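Local structure of salicylaldehyde dehydrogenase NahF (Pseudomonas putida, 4JZ6) at residues D33-F37 with N219-R224. The protein probably catalyses the NAD+-dependent oxidation of salicylaldehyde to salicylate, a step in the bacterial degradation of naphthalene. Residues are numbered along the deposited sequence; the frame is centred on the assembly and turned at random.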
# COMPACT_ATOMS: atom_id res chain seq x y z
N ASP A 33 17.50 30.83 2.93
CA ASP A 33 17.15 32.22 3.18
C ASP A 33 17.63 32.69 4.54
O ASP A 33 17.19 33.73 5.04
CB ASP A 33 15.63 32.40 3.05
CG ASP A 33 14.86 31.48 3.97
OD1 ASP A 33 15.49 30.58 4.56
OD2 ASP A 33 13.63 31.65 4.09
N GLN A 34 18.54 31.92 5.14
CA GLN A 34 19.10 32.21 6.47
C GLN A 34 18.04 32.54 7.52
O GLN A 34 18.31 33.27 8.48
CB GLN A 34 20.14 33.33 6.41
CG GLN A 34 21.32 33.06 5.49
CD GLN A 34 21.04 33.50 4.06
OE1 GLN A 34 20.34 34.48 3.83
NE2 GLN A 34 21.59 32.77 3.10
N GLN A 35 16.83 32.01 7.33
CA GLN A 35 15.73 32.28 8.24
C GLN A 35 15.62 31.18 9.29
O GLN A 35 15.97 30.02 9.03
CB GLN A 35 14.42 32.40 7.46
CG GLN A 35 14.34 33.60 6.55
CD GLN A 35 13.44 34.68 7.10
OE1 GLN A 35 13.92 35.68 7.65
NE2 GLN A 35 12.13 34.49 6.96
N THR A 36 15.15 31.55 10.48
CA THR A 36 14.97 30.58 11.55
C THR A 36 13.53 30.52 12.04
O THR A 36 12.68 31.32 11.62
CB THR A 36 15.89 30.88 12.74
OG1 THR A 36 15.71 32.24 13.15
CG2 THR A 36 17.34 30.68 12.34
N PHE A 37 13.26 29.57 12.92
CA PHE A 37 11.99 29.48 13.63
C PHE A 37 12.28 28.92 15.01
O PHE A 37 13.29 28.25 15.21
CB PHE A 37 10.99 28.59 12.89
CG PHE A 37 11.32 27.12 12.94
CD1 PHE A 37 10.77 26.30 13.91
CD2 PHE A 37 12.16 26.56 11.99
CE1 PHE A 37 11.06 24.95 13.95
CE2 PHE A 37 12.45 25.20 12.02
CZ PHE A 37 11.90 24.40 13.00
N ASN A 219 13.70 20.63 8.70
CA ASN A 219 12.68 21.08 9.63
C ASN A 219 12.24 22.47 9.24
O ASN A 219 12.97 23.20 8.56
CB ASN A 219 13.21 21.05 11.06
CG ASN A 219 12.13 20.66 12.06
OD1 ASN A 219 10.95 20.91 11.84
ND2 ASN A 219 12.54 20.02 13.16
N SER A 220 11.04 22.86 9.66
CA SER A 220 10.51 24.16 9.30
C SER A 220 9.40 24.62 10.25
O SER A 220 8.87 23.83 11.03
CB SER A 220 9.96 24.14 7.87
OG SER A 220 8.87 23.23 7.76
N SER A 221 9.07 25.90 10.17
CA SER A 221 7.89 26.40 10.84
C SER A 221 6.68 25.74 10.20
O SER A 221 6.71 25.42 9.01
CB SER A 221 7.82 27.93 10.71
OG SER A 221 8.07 28.33 9.38
N PRO A 222 5.61 25.54 10.98
CA PRO A 222 4.44 24.81 10.48
C PRO A 222 3.76 25.49 9.29
O PRO A 222 3.05 24.82 8.55
CB PRO A 222 3.50 24.78 11.69
CG PRO A 222 3.93 25.92 12.55
CD PRO A 222 5.42 26.00 12.37
N ASP A 223 3.98 26.79 9.11
CA ASP A 223 3.38 27.51 7.99
C ASP A 223 4.01 27.08 6.67
O ASP A 223 3.45 27.34 5.59
CB ASP A 223 3.52 29.03 8.18
CG ASP A 223 4.94 29.53 7.90
OD1 ASP A 223 5.82 29.31 8.76
OD2 ASP A 223 5.17 30.15 6.84
N ARG A 224 5.15 26.40 6.75
CA ARG A 224 5.90 25.98 5.56
C ARG A 224 5.75 24.49 5.29
O ARG A 224 5.94 24.05 4.16
CB ARG A 224 7.38 26.31 5.71
CG ARG A 224 7.71 27.79 5.80
CD ARG A 224 9.21 28.03 5.70
NE ARG A 224 9.54 29.45 5.76
CZ ARG A 224 10.76 29.94 5.55
NH1 ARG A 224 11.77 29.12 5.27
NH2 ARG A 224 10.97 31.25 5.62
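The ring of F37 lies with one face over the S220-S221 peptide, S220 C standing 3.5 Å and S221 N 3.6 Å above its plane, both displaced from the ring centre. F37 CE2 reaches S220 CA at 3.5 Å, while F37 CZ meets N219 OD1 obliquely at 3.8 Å; N219 ND2 is hydrogen-bonded to S191 O. With chi1 at 72°, F37 CG is flanked by the backbone N and C, which carries the ring across to the 219-221 backbone. Shortened to an alanine, this position would probably leave the peptide without its ring cover and lose most of the nonpolar packing. The second grip is a salt bridge: the extended R224 directs NH2 to D33 OD2 at 3.1 Å, nearly along the C-O axis and 19° out of the guanidinium plane. The carboxylate is turned 43° from that plane, and R224 NH1 adds a weak bond to D33 OD2 at 3.4 Å. Further out, A54 O takes a stronger bond from R224 NH1, S31 OG holds D33 OD1, and N53 OD1 accepts from S221 N. A backbone bond from R224 N to S221 O braces the turn, and S221 OG is hydrogen-bonded to D223 OD1. Away from the salicylaldehyde pockets, the contact joins edge strand 36-40, through F37, and the loop leading into it to the β-α loop 219-224 of the Rossmann-like NAD-binding domain of aldehyde dehydrogenases.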